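Local coordinates for protein argonaute (Methanocaldococcus jannaschii, PDB 5G5S), which uses short single-stranded DNA guides to find and cut complementary single-stranded target DNA, and may defend the cell against invading genetic elements, at residues E143-D148 with N603-F608; I286-A291 with N299-L304; W335-N340 with Y473-L478; K376-K381 with R467-G472. All coordinates share one frame; numbering follows the deposited sequence. Where two conformers were deposited one is given.

Contact 1 (E143-D148 with N603-F608)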
loop_
_atom_site.group_PDB
_atom_site.type_symbol
_atom_site.label_atom_id
_atom_site.label_comp_id
_atom_site.label_asym_id
_atom_site.label_seq_id
_atom_site.Cartn_x
_atom_site.Cartn_y
_atom_site.Cartn_z
ATOM N N GLU A 143 -0.893 -12.674 17.429
ATOM C CA GLU A 143 -1.197 -13.788 16.543
ATOM C C GLU A 143 -0.361 -14.969 16.994
ATOM O O GLU A 143 0.665 -14.776 17.647
ATOM C CB GLU A 143 -0.747 -13.408 15.128
ATOM C CG GLU A 143 -1.638 -13.920 14.017
ATOM C CD GLU A 143 -1.232 -13.371 12.662
ATOM O OE1 GLU A 143 -0.037 -13.492 12.306
ATOM O OE2 GLU A 143 -2.101 -12.792 11.970
ATOM N N VAL A 144 -0.782 -16.194 16.658
ATOM C CA VAL A 144 0.018 -17.380 16.957
ATOM C C VAL A 144 0.487 -18.065 15.680
ATOM O O VAL A 144 -0.236 -18.082 14.685
ATOM C CB VAL A 144 -0.374 -18.302 18.159
ATOM C CG1 VAL A 144 -1.609 -17.813 18.889
ATOM C CG2 VAL A 144 -0.484 -19.778 17.786
ATOM N N LYS A 145 1.737 -18.532 15.686
ATOM C CA LYS A 145 2.370 -19.168 14.535
ATOM C C LYS A 145 2.991 -20.477 14.906
ATOM O O LYS A 145 3.650 -20.573 15.944
ATOM C CB LYS A 145 3.404 -18.233 13.871
ATOM C CG LYS A 145 2.800 -17.059 13.062
ATOM C CD LYS A 145 1.939 -17.463 11.842
ATOM C CE LYS A 145 2.670 -18.313 10.829
ATOM N NZ LYS A 145 1.734 -18.908 9.840
ATOM N N LYS A 146 2.760 -21.507 14.078
ATOM C CA LYS A 146 3.370 -22.802 14.288
ATOM C C LYS A 146 4.614 -22.839 13.420
ATOM O O LYS A 146 4.531 -22.626 12.212
ATOM C CB LYS A 146 2.426 -23.978 13.988
ATOM C CG LYS A 146 2.938 -25.257 14.658
ATOM C CD LYS A 146 2.154 -26.509 14.288
ATOM C CE LYS A 146 2.748 -27.697 14.996
ATOM N NZ LYS A 146 2.230 -28.984 14.477
ATOM N N HIS A 147 5.763 -22.943 14.066
ATOM C CA HIS A 147 7.046 -23.057 13.394
ATOM C C HIS A 147 7.603 -24.348 13.960
ATOM O O HIS A 147 7.638 -24.515 15.183
ATOM C CB HIS A 147 7.952 -21.874 13.702
ATOM C CG HIS A 147 9.194 -21.842 12.872
ATOM N ND1 HIS A 147 9.170 -21.645 11.511
ATOM C CD2 HIS A 147 10.496 -21.985 13.210
ATOM C CE1 HIS A 147 10.404 -21.670 11.043
ATOM N NE2 HIS A 147 11.227 -21.873 12.055
ATOM N N ASP A 148 8.031 -25.243 13.071
ATOM C CA ASP A 148 8.480 -26.587 13.439
ATOM C C ASP A 148 7.309 -27.210 14.192
ATOM O O ASP A 148 6.193 -27.229 13.680
ATOM C CB ASP A 148 9.812 -26.643 14.199
ATOM C CG ASP A 148 10.993 -26.396 13.300
ATOM O OD1 ASP A 148 10.826 -25.695 12.285
ATOM O OD2 ASP A 148 12.087 -26.904 13.599
ATOM N N ASN A 603 1.108 -6.009 8.745
ATOM C CA ASN A 603 1.239 -7.290 9.421
ATOM C C ASN A 603 1.831 -7.090 10.821
ATOM O O ASN A 603 2.211 -5.981 11.181
ATOM C CB ASN A 603 2.039 -8.289 8.554
ATOM C CG ASN A 603 3.490 -7.913 8.355
ATOM O OD1 ASN A 603 4.352 -8.298 9.137
ATOM N ND2 ASN A 603 3.787 -7.153 7.312
ATOM N N LYS A 604 1.839 -8.142 11.621
ATOM C CA LYS A 604 2.274 -8.160 13.015
ATOM C C LYS A 604 3.762 -8.460 13.248
ATOM O O LYS A 604 4.225 -8.306 14.380
ATOM C CB LYS A 604 1.386 -9.134 13.816
ATOM C CG LYS A 604 -0.101 -8.803 13.691
ATOM C CD LYS A 604 -0.913 -9.751 14.527
ATOM C CE LYS A 604 -2.365 -9.343 14.675
ATOM N NZ LYS A 604 -3.139 -9.610 13.444
ATOM N N TYR A 605 4.509 -8.882 12.200
ATOM C CA TYR A 605 5.936 -9.223 12.319
ATOM C C TYR A 605 6.832 -8.027 12.470
ATOM O O TYR A 605 6.572 -6.985 11.878
ATOM C CB TYR A 605 6.448 -10.069 11.137
ATOM C CG TYR A 605 5.902 -11.479 11.059
ATOM C CD1 TYR A 605 6.398 -12.487 11.879
ATOM C CD2 TYR A 605 4.973 -11.831 10.086
ATOM C CE1 TYR A 605 5.947 -13.802 11.764
ATOM C CE2 TYR A 605 4.502 -13.134 9.973
ATOM C CZ TYR A 605 4.991 -14.119 10.815
ATOM O OH TYR A 605 4.519 -15.400 10.705
ATOM N N LYS A 606 7.927 -8.202 13.230
ATOM C CA LYS A 606 8.979 -7.214 13.452
ATOM C C LYS A 606 10.295 -7.946 13.493
ATOM O O LYS A 606 10.400 -8.962 14.177
ATOM C CB LYS A 606 8.800 -6.452 14.792
ATOM C CG LYS A 606 7.641 -5.471 14.865
ATOM C CD LYS A 606 7.760 -4.299 13.875
ATOM C CE LYS A 606 6.431 -3.610 13.625
ATOM N NZ LYS A 606 5.402 -4.514 13.027
ATOM N N VAL A 607 11.302 -7.424 12.781
ATOM C CA VAL A 607 12.665 -7.970 12.775
ATOM C C VAL A 607 13.523 -6.980 13.558
ATOM O O VAL A 607 13.595 -5.803 13.202
ATOM C CB VAL A 607 13.231 -8.255 11.357
ATOM C CG1 VAL A 607 14.483 -9.126 11.441
ATOM C CG2 VAL A 607 12.185 -8.921 10.467
ATOM N N PHE A 608 14.132 -7.447 14.661
ATOM C CA PHE A 608 14.929 -6.598 15.535
ATOM C C PHE A 608 16.329 -6.341 14.941
ATOM O O PHE A 608 17.333 -6.820 15.471
ATOM C CB PHE A 608 14.971 -7.170 16.973
ATOM C CG PHE A 608 13.650 -7.533 17.635
ATOM C CD1 PHE A 608 12.442 -7.004 17.171
ATOM C CD2 PHE A 608 13.620 -8.357 18.756
ATOM C CE1 PHE A 608 11.230 -7.346 17.779
ATOM C CE2 PHE A 608 12.411 -8.669 19.385
ATOM C CZ PHE A 608 11.227 -8.160 18.896
#
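E143 and K604 meet crosswise, their side chains at about a right angle, so that the lysine rests its methylenes on the glutamate before the charges come near each other. CD of K604 lies 3.7 Å from CB of E143, while the ammonium NZ of K604 is also 3.7 Å from OE2 of E143, a long salt bridge. The glutamate chain runs extended beyond CG, and a bend at the last lysine torsion (chi4 75°) turns NZ toward that carboxylate.

Two residues along, a second perpendicular pair repeats the theme without opposite charges. K145 is folded at chi2 and chi3, and its aliphatic bend wraps the hydroxyl of Y605: CG of K145 is 3.4 Å from OH, with CD and CE scarcely farther. The phenol is hydrogen-bonded to D621, whereas NZ of K145 goes on to E101 and to the carbonyl of G619. At the edge of the tyrosine ring, OD1 of N603 accepts from the backbone N of Y605 at 3.1 Å, closing an Asx turn.

Lysine methylenes thus do most of the touching between strand 134-147 and the PIWI loop, against glutamate in one pair and a phenol oxygen in the other, and the ion pair is loose.

Contact 2 (I286-A291 with N299-L304). With MG (magnesium ion), chain B.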
loop_
_atom_site.group_PDB
_atom_site.type_symbol
_atom_site.label_atom_id
_atom_site.label_comp_id
_atom_site.label_asym_id
_atom_site.label_seq_id
_atom_site.Cartn_x
_atom_site.Cartn_y
_atom_site.Cartn_z
ATOM N N ILE A 286 11.450 -2.972 23.832
ATOM C CA ILE A 286 10.114 -2.637 24.337
ATOM C C ILE A 286 9.228 -3.898 24.274
ATOM O O ILE A 286 8.549 -4.199 25.260
ATOM C CB ILE A 286 9.482 -1.442 23.545
ATOM C CG1 ILE A 286 10.316 -0.128 23.651
ATOM C CG2 ILE A 286 7.984 -1.232 23.858
ATOM C CD1 ILE A 286 10.348 0.617 25.025
ATOM N N ILE A 287 9.243 -4.631 23.120
ATOM C CA ILE A 287 8.456 -5.867 22.937
ATOM C C ILE A 287 8.854 -6.900 23.998
ATOM O O ILE A 287 7.980 -7.448 24.665
ATOM C CB ILE A 287 8.472 -6.454 21.488
ATOM C CG1 ILE A 287 8.180 -5.395 20.373
ATOM C CG2 ILE A 287 7.548 -7.676 21.365
ATOM C CD1 ILE A 287 6.857 -4.738 20.334
ATOM N N ASN A 288 10.174 -7.094 24.193
ATOM C CA ASN A 288 10.773 -7.991 25.199
ATOM C C ASN A 288 10.275 -7.672 26.618
ATOM O O ASN A 288 10.023 -8.598 27.386
ATOM C CB ASN A 288 12.311 -7.937 25.133
ATOM C CG ASN A 288 12.920 -8.614 23.915
ATOM O OD1 ASN A 288 12.284 -9.398 23.208
ATOM N ND2 ASN A 288 14.187 -8.353 23.658
ATOM N N GLU A 289 10.059 -6.367 26.930
ATOM C CA GLU A 289 9.519 -5.920 28.221
ATOM C C GLU A 289 8.069 -6.363 28.455
ATOM O O GLU A 289 7.716 -6.685 29.590
ATOM C CB GLU A 289 9.680 -4.402 28.421
ATOM C CG GLU A 289 11.039 -4.009 28.973
ATOM C CD GLU A 289 11.507 -4.799 30.183
ATOM O OE1 GLU A 289 10.781 -4.833 31.204
ATOM O OE2 GLU A 289 12.586 -5.425 30.087
ATOM N N ILE A 290 7.247 -6.402 27.389
ATOM C CA ILE A 290 5.854 -6.860 27.447
ATOM C C ILE A 290 5.855 -8.389 27.567
ATOM O O ILE A 290 5.033 -8.942 28.302
ATOM C CB ILE A 290 5.017 -6.353 26.236
ATOM C CG1 ILE A 290 4.902 -4.814 26.243
ATOM C CG2 ILE A 290 3.617 -6.994 26.202
ATOM C CD1 ILE A 290 4.572 -4.190 24.870
ATOM N N ALA A 291 6.794 -9.058 26.852
ATOM C CA ALA A 291 6.991 -10.510 26.863
ATOM C C ALA A 291 7.353 -11.005 28.251
ATOM O O ALA A 291 6.876 -12.065 28.654
ATOM C CB ALA A 291 8.088 -10.896 25.891
ATOM N N ASN A 299 10.323 -15.505 27.581
ATOM C CA ASN A 299 10.819 -14.138 27.414
ATOM C C ASN A 299 11.785 -13.877 26.245
ATOM O O ASN A 299 11.871 -12.742 25.775
ATOM C CB ASN A 299 11.392 -13.634 28.745
ATOM C CG ASN A 299 10.436 -13.772 29.909
ATOM O OD1 ASN A 299 9.204 -13.723 29.756
ATOM N ND2 ASN A 299 10.983 -13.975 31.096
ATOM N N THR A 300 12.506 -14.915 25.787
ATOM C CA THR A 300 13.488 -14.820 24.700
ATOM C C THR A 300 12.815 -14.680 23.310
ATOM O O THR A 300 11.974 -15.517 22.969
ATOM C CB THR A 300 14.449 -16.035 24.739
ATOM O OG1 THR A 300 14.552 -16.559 26.069
ATOM C CG2 THR A 300 15.832 -15.705 24.198
ATOM N N PRO A 301 13.177 -13.672 22.475
ATOM C CA PRO A 301 12.573 -13.600 21.131
ATOM C C PRO A 301 13.154 -14.680 20.211
ATOM O O PRO A 301 14.273 -15.133 20.443
ATOM C CB PRO A 301 12.884 -12.172 20.665
ATOM C CG PRO A 301 14.087 -11.767 21.433
ATOM C CD PRO A 301 14.169 -12.598 22.685
ATOM N N LYS A 302 12.375 -15.145 19.224
ATOM C CA LYS A 302 12.827 -16.193 18.309
ATOM C C LYS A 302 13.984 -15.731 17.418
ATOM O O LYS A 302 13.916 -14.674 16.791
ATOM C CB LYS A 302 11.652 -16.756 17.466
ATOM C CG LYS A 302 11.985 -17.901 16.476
ATOM C CD LYS A 302 12.470 -19.191 17.154
ATOM C CE LYS A 302 12.564 -20.372 16.211
ATOM N NZ LYS A 302 13.837 -20.390 15.445
ATOM N N GLU A 303 15.049 -16.528 17.381
ATOM C CA GLU A 303 16.179 -16.241 16.511
ATOM C C GLU A 303 15.925 -16.989 15.209
ATOM O O GLU A 303 15.613 -18.182 15.226
ATOM C CB GLU A 303 17.502 -16.647 17.160
ATOM C CG GLU A 303 18.616 -15.660 16.871
ATOM C CD GLU A 303 19.862 -15.829 17.717
ATOM O OE1 GLU A 303 20.395 -16.963 17.795
ATOM O OE2 GLU A 303 20.318 -14.814 18.291
ATOM N N LEU A 304 16.020 -16.275 14.091
ATOM C CA LEU A 304 15.734 -16.815 12.774
ATOM C C LEU A 304 16.867 -16.576 11.783
ATOM O O LEU A 304 17.469 -15.502 11.798
ATOM C CB LEU A 304 14.441 -16.136 12.269
ATOM C CG LEU A 304 13.654 -16.814 11.169
ATOM C CD1 LEU A 304 13.248 -18.234 11.568
ATOM C CD2 LEU A 304 12.434 -15.983 10.811
HETATM MG MG MG B . 7.127 -14.231 29.495
#
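The last turns of helix 280-293 and the start of segment 299-304 come closest at A291 and N299, whose CA atoms are 5.3 Å apart, and from there the second segment leads away into strand 302-308. What joins the two at this point is a magnesium ion. The backbone carbonyl O of A291 binds it at 2.3 Å, and the side-chain amide oxygen OD1 of N299 binds it at 2.1 Å. These two oxygens lie 3.1 Å apart, a spacing that would be unfavourable for a pair of acceptors and is paid for by the shared cation. In N299, chi1 -53° brings the amide to the ion and chi2 -30° turns its oxygen inward, while ND2 stays about twice as far off. The carbonyls of L294 and I297 complete the protein ligands, so the end of the helix and the loop after it, from A291 to N299, are gathered round a single ion.

One helical turn earlier, N288 meets P301. The two side chains cross at about a right angle, and OD1 of N288 touches CG of the proline ring at 3.5 Å, a van der Waals contact. That oxygen is used by Y15, whose hydroxyl is hydrogen-bonded to it.

Y15, in strand 14-16, also packs on I287, A291 and P301, and thereby lies against both segments. On the helix, I286 and I287 lean on F157 and I290 on L155 of strand 150-163, whereas strand 302-308 pairs antiparallel with strands 7-12 and 614-618 of the large mixed sheet.

Contact 3 (W335-N340 with Y473-L478)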
loop_
_atom_site.group_PDB
_atom_site.type_symbol
_atom_site.label_atom_id
_atom_site.label_comp_id
_atom_site.label_asym_id
_atom_site.label_seq_id
_atom_site.Cartn_x
_atom_site.Cartn_y
_atom_site.Cartn_z
ATOM N N TRP A 335 25.700 12.032 -16.127
ATOM C CA TRP A 335 26.209 12.666 -17.343
ATOM C C TRP A 335 25.639 14.082 -17.571
ATOM O O TRP A 335 26.117 14.801 -18.455
ATOM C CB TRP A 335 25.993 11.764 -18.572
ATOM C CG TRP A 335 24.591 11.253 -18.725
ATOM C CD1 TRP A 335 24.093 10.071 -18.257
ATOM C CD2 TRP A 335 23.507 11.913 -19.388
ATOM N NE1 TRP A 335 22.763 9.951 -18.593
ATOM C CE2 TRP A 335 22.375 11.069 -19.285
ATOM C CE3 TRP A 335 23.377 13.141 -20.062
ATOM C CZ2 TRP A 335 21.131 11.411 -19.833
ATOM C CZ3 TRP A 335 22.144 13.481 -20.598
ATOM C CH2 TRP A 335 21.037 12.627 -20.477
ATOM N N ILE A 336 24.637 14.483 -16.764
ATOM C CA ILE A 336 24.034 15.821 -16.813
ATOM C C ILE A 336 25.071 16.837 -16.315
ATOM O O ILE A 336 25.242 17.877 -16.941
ATOM C CB ILE A 336 22.681 15.865 -16.024
ATOM C CG1 ILE A 336 21.594 14.971 -16.689
ATOM C CG2 ILE A 336 22.173 17.301 -15.748
ATOM C CD1 ILE A 336 20.884 15.506 -17.933
ATOM N N TYR A 337 25.786 16.510 -15.225
ATOM C CA TYR A 337 26.824 17.368 -14.646
ATOM C C TYR A 337 28.212 16.921 -15.116
ATOM O O TYR A 337 28.905 17.698 -15.769
ATOM C CB TYR A 337 26.739 17.388 -13.104
ATOM C CG TYR A 337 25.479 18.023 -12.548
ATOM C CD1 TYR A 337 24.306 17.290 -12.412
ATOM C CD2 TYR A 337 25.476 19.345 -12.109
ATOM C CE1 TYR A 337 23.148 17.866 -11.892
ATOM C CE2 TYR A 337 24.326 19.929 -11.576
ATOM C CZ TYR A 337 23.161 19.186 -11.474
ATOM O OH TYR A 337 22.020 19.752 -10.955
ATOM N N ASN A 338 28.590 15.661 -14.824
ATOM C CA ASN A 338 29.881 15.060 -15.165
ATOM C C ASN A 338 30.011 14.741 -16.668
ATOM O O ASN A 338 29.270 13.913 -17.195
ATOM C CB ASN A 338 30.116 13.811 -14.298
ATOM C CG ASN A 338 31.549 13.328 -14.172
ATOM O OD1 ASN A 338 32.380 13.455 -15.080
ATOM N ND2 ASN A 338 31.850 12.694 -13.050
ATOM N N GLN A 339 30.975 15.393 -17.338
ATOM C CA GLN A 339 31.279 15.247 -18.770
ATOM C C GLN A 339 31.938 13.903 -19.117
ATOM O O GLN A 339 31.900 13.486 -20.277
ATOM C CB GLN A 339 32.180 16.406 -19.235
ATOM N N ASN A 340 32.560 13.248 -18.119
ATOM C CA ASN A 340 33.242 11.962 -18.270
ATOM C C ASN A 340 32.361 10.769 -17.882
ATOM O O ASN A 340 32.719 9.624 -18.183
ATOM C CB ASN A 340 34.551 11.957 -17.487
ATOM C CG ASN A 340 35.521 13.007 -17.957
ATOM O OD1 ASN A 340 36.114 12.899 -19.033
ATOM N ND2 ASN A 340 35.665 14.068 -17.180
ATOM N N TYR A 473 22.559 14.473 -7.135
ATOM C CA TYR A 473 21.748 13.383 -6.581
ATOM C C TYR A 473 20.241 13.597 -6.795
ATOM O O TYR A 473 19.575 12.709 -7.329
ATOM C CB TYR A 473 22.088 13.193 -5.083
ATOM C CG TYR A 473 21.378 12.042 -4.401
ATOM C CD1 TYR A 473 21.945 10.770 -4.363
ATOM C CD2 TYR A 473 20.166 12.236 -3.741
ATOM C CE1 TYR A 473 21.302 9.708 -3.727
ATOM C CE2 TYR A 473 19.515 11.182 -3.098
ATOM C CZ TYR A 473 20.082 9.917 -3.103
ATOM O OH TYR A 473 19.437 8.875 -2.483
ATOM N N MET A 474 19.713 14.760 -6.374
ATOM C CA MET A 474 18.304 15.119 -6.520
ATOM C C MET A 474 17.919 15.336 -7.975
ATOM O O MET A 474 16.790 15.013 -8.349
ATOM C CB MET A 474 17.980 16.361 -5.704
ATOM C CG MET A 474 16.508 16.523 -5.417
ATOM S SD MET A 474 16.229 17.585 -3.991
ATOM C CE MET A 474 17.096 16.611 -2.688
ATOM N N THR A 475 18.843 15.890 -8.794
ATOM C CA THR A 475 18.619 16.118 -10.221
ATOM C C THR A 475 18.390 14.775 -10.917
ATOM O O THR A 475 17.438 14.643 -11.689
ATOM C CB THR A 475 19.759 16.939 -10.823
ATOM O OG1 THR A 475 19.836 18.185 -10.135
ATOM C CG2 THR A 475 19.566 17.196 -12.306
ATOM N N ASN A 476 19.247 13.782 -10.602
ATOM C CA ASN A 476 19.181 12.411 -11.095
ATOM C C ASN A 476 17.818 11.785 -10.702
ATOM O O ASN A 476 17.130 11.249 -11.571
ATOM C CB ASN A 476 20.362 11.595 -10.538
ATOM C CG ASN A 476 20.368 10.135 -10.928
ATOM O OD1 ASN A 476 20.734 9.768 -12.049
ATOM N ND2 ASN A 476 20.000 9.268 -9.997
ATOM N N ASN A 477 17.399 11.938 -9.421
ATOM C CA ASN A 477 16.124 11.419 -8.922
ATOM C C ASN A 477 14.915 12.110 -9.530
ATOM O O ASN A 477 13.885 11.471 -9.730
ATOM C CB ASN A 477 16.061 11.464 -7.399
ATOM C CG ASN A 477 16.954 10.461 -6.719
ATOM O OD1 ASN A 477 17.405 9.479 -7.313
ATOM N ND2 ASN A 477 17.210 10.681 -5.444
ATOM N N LEU A 478 15.036 13.404 -9.817
ATOM C CA LEU A 478 13.974 14.190 -10.433
ATOM C C LEU A 478 13.764 13.714 -11.859
ATOM O O LEU A 478 12.623 13.525 -12.264
ATOM C CB LEU A 478 14.307 15.701 -10.396
ATOM C CG LEU A 478 13.349 16.641 -11.146
ATOM C CD1 LEU A 478 11.950 16.617 -10.533
ATOM C CD2 LEU A 478 13.910 18.062 -11.216
#
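This is a small, buried side-chain contact between a loop and a helix: Y337, in the connection that follows strand 323-326, reaches T475 in the first turn of helix 473-485 of the Mid domain. Two features of the threonine are used at once. Its OG1 is 2.8 Å from OH of Y337, a hydrogen bond in which either hydroxyl could be the donor, and its CB and CG2 lie at the edge of the tyrosine ring, both 3.7 Å from CE1. The ring is therefore met along its rim, beside the hydroxyl-bearing end, and the polar and apolar contacts share one side of the phenol. The threonine torsion (chi1 -59°) explains the division, setting OG1 beside the backbone N and CG2 anti to it. I336 supplies a lighter touch, with CG2 4.3 Å from the CG2 of T475.

The helix lies in the Mid domain, the part of Argonaute that binds the phosphorylated 5' end of the guide. T475 is about 11 Å, side chain to side chain, from Q481, which interacts with guide DNA, and as far from Q459, a divalent-cation ligand; it touches neither in this arrangement and belongs to the structural surroundings of that pocket.

The hydroxyl of T475 is also hydrogen-bonded to NE1 of W466. A turn of the same helix is tied to the loop by N476, whose side-chain amide is bonded to the backbone of F333 and T329, and helix 372-390 packs against both segments, with Y386 on I336 and M382 on T475.

Contact 4 (K376-K381 with R467-G472)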
loop_
_atom_site.group_PDB
_atom_site.type_symbol
_atom_site.label_atom_id
_atom_site.label_comp_id
_atom_site.label_asym_id
_atom_site.label_seq_id
_atom_site.Cartn_x
_atom_site.Cartn_y
_atom_site.Cartn_z
ATOM N N LYS A 376 16.393 29.723 -11.738
ATOM C CA LYS A 376 16.568 29.767 -13.193
ATOM C C LYS A 376 17.808 28.994 -13.634
ATOM O O LYS A 376 17.688 28.087 -14.459
ATOM C CB LYS A 376 16.614 31.220 -13.705
ATOM N N ASP A 377 18.977 29.310 -13.027
ATOM C CA ASP A 377 20.270 28.674 -13.296
ATOM C C ASP A 377 20.311 27.159 -12.991
ATOM O O ASP A 377 21.170 26.463 -13.531
ATOM C CB ASP A 377 21.406 29.431 -12.577
ATOM C CG ASP A 377 21.716 30.819 -13.130
ATOM O OD1 ASP A 377 20.771 31.508 -13.589
ATOM O OD2 ASP A 377 22.896 31.236 -13.065
ATOM N N LYS A 378 19.372 26.649 -12.161
ATOM C CA LYS A 378 19.257 25.231 -11.806
ATOM C C LYS A 378 18.389 24.464 -12.816
ATOM O O LYS A 378 18.745 23.349 -13.201
ATOM C CB LYS A 378 18.706 25.063 -10.381
ATOM C CG LYS A 378 19.768 24.712 -9.351
ATOM C CD LYS A 378 19.849 23.209 -9.094
ATOM C CE LYS A 378 21.016 22.892 -8.195
ATOM N NZ LYS A 378 21.252 21.432 -8.094
ATOM N N VAL A 379 17.246 25.060 -13.223
ATOM C CA VAL A 379 16.292 24.528 -14.208
ATOM C C VAL A 379 16.963 24.525 -15.613
ATOM O O VAL A 379 16.804 23.561 -16.362
ATOM C CB VAL A 379 14.964 25.348 -14.180
ATOM C CG1 VAL A 379 14.025 24.980 -15.326
ATOM C CG2 VAL A 379 14.252 25.211 -12.839
ATOM N N ASN A 380 17.730 25.594 -15.941
ATOM C CA ASN A 380 18.441 25.731 -17.218
ATOM C C ASN A 380 19.600 24.737 -17.362
ATOM O O ASN A 380 19.609 23.973 -18.329
ATOM C CB ASN A 380 18.901 27.174 -17.460
ATOM C CG ASN A 380 17.779 28.169 -17.685
ATOM O OD1 ASN A 380 16.671 27.827 -18.115
ATOM N ND2 ASN A 380 18.049 29.439 -17.416
ATOM N N LYS A 381 20.544 24.712 -16.387
ATOM C CA LYS A 381 21.696 23.797 -16.377
ATOM C C LYS A 381 21.285 22.328 -16.443
ATOM O O LYS A 381 22.022 21.524 -17.005
ATOM C CB LYS A 381 22.599 24.043 -15.161
ATOM N N ARG A 467 18.549 23.231 -3.855
ATOM C CA ARG A 467 19.581 24.272 -3.764
ATOM C C ARG A 467 20.891 23.715 -3.176
ATOM O O ARG A 467 21.971 24.084 -3.638
ATOM C CB ARG A 467 19.061 25.458 -2.933
ATOM C CG ARG A 467 19.944 26.713 -2.966
ATOM C CD ARG A 467 19.418 27.848 -2.097
ATOM N NE ARG A 467 19.412 27.508 -0.671
ATOM C CZ ARG A 467 18.325 27.177 0.021
ATOM N NH1 ARG A 467 17.137 27.148 -0.570
ATOM N NH2 ARG A 467 18.418 26.871 1.307
ATOM N N LYS A 468 20.779 22.811 -2.185
ATOM C CA LYS A 468 21.897 22.152 -1.500
ATOM C C LYS A 468 22.473 20.945 -2.269
ATOM O O LYS A 468 23.499 20.403 -1.853
ATOM C CB LYS A 468 21.472 21.727 -0.082
ATOM N N ASP A 469 21.819 20.522 -3.374
ATOM C CA ASP A 469 22.236 19.382 -4.199
ATOM C C ASP A 469 23.464 19.723 -5.067
ATOM O O ASP A 469 23.330 20.056 -6.251
ATOM C CB ASP A 469 21.047 18.865 -5.037
ATOM C CG ASP A 469 21.348 17.683 -5.936
ATOM O OD1 ASP A 469 21.813 16.644 -5.414
ATOM O OD2 ASP A 469 21.077 17.780 -7.155
ATOM N N ASP A 470 24.662 19.644 -4.457
ATOM C CA ASP A 470 25.946 19.926 -5.113
ATOM C C ASP A 470 26.512 18.694 -5.847
ATOM O O ASP A 470 27.429 18.841 -6.662
ATOM C CB ASP A 470 26.979 20.437 -4.088
ATOM C CG ASP A 470 26.568 21.680 -3.326
ATOM O OD1 ASP A 470 26.651 22.789 -3.905
ATOM O OD2 ASP A 470 26.224 21.554 -2.130
ATOM N N LYS A 471 25.972 17.487 -5.551
ATOM C CA LYS A 471 26.421 16.216 -6.128
ATOM C C LYS A 471 25.592 15.721 -7.326
ATOM O O LYS A 471 25.983 14.750 -7.979
ATOM C CB LYS A 471 26.497 15.145 -5.033
ATOM N N GLY A 472 24.478 16.393 -7.607
ATOM C CA GLY A 472 23.577 16.049 -8.704
ATOM C C GLY A 472 22.617 14.905 -8.416
ATOM O O GLY A 472 21.938 14.427 -9.328
#
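K378 reaches out from helix 372-390 and delivers its ammonium group to D469 in the loop before helix 473-485. The firmer of the two links is to the main chain: NZ of K378 donates to the carbonyl O of D469 at 3.1 Å, from a position tilted 18° out of the carbonyl plane. The second is a long salt bridge, NZ of K378 to OD2 of D469 at 3.8 Å. The side chains cross at about a right angle, so the lysine arrives across the aspartate, with CB of D469 4.0 Å from NZ. A bend at chi2 (-96°) starts the lysine on its course, after which the chain runs straight to its end.

Both partners are held from outside the pair. K378 forms a cation-pi contact with W466 and touches W463, so its charge lies against the ring of W466, in short helix 463-467, and its NZ has a weak hydrogen bond to the hydroxyl of Y337. The carboxylate of D469 is committed to the next helix: OD1 accepts from the backbone N of M474, and OD2 is bonded to the hydroxyl of T475. With CG anti to its backbone N (chi1 -180°), the carboxylate is swung toward that helix start, where the positive end of the helix dipole would probably stabilise its negative charge.

D469 centres an inverse gamma turn, and G472 takes the N-cap position. The loop joining helices 463-467 and 473-485 is thus held to helix 372-390, one of those flanking the Mid domain's four-stranded parallel sheet.

In the fold
The four contacts fall into two groups, far apart. Contacts 1 and 2, centres 11 Å apart, touch directly, the ring of F608 packing on P301 and I287. Contacts 3 and 4, centres 10 Å apart, are joined by probable hydrogen bonds between D469 and both T475 and the backbone N of M474. Contact 2 is nested in the loop closed by contact 1, and contact 4 in that closed by contact 3. Between the groups the centres are 43 to 48 Å apart. K604 lies about 12 Å, between side chains, from D572, a probable manganese ligand, whereas the magnesium of contact 2 lies away from the guide and catalytic sites; a structural role is only inferred.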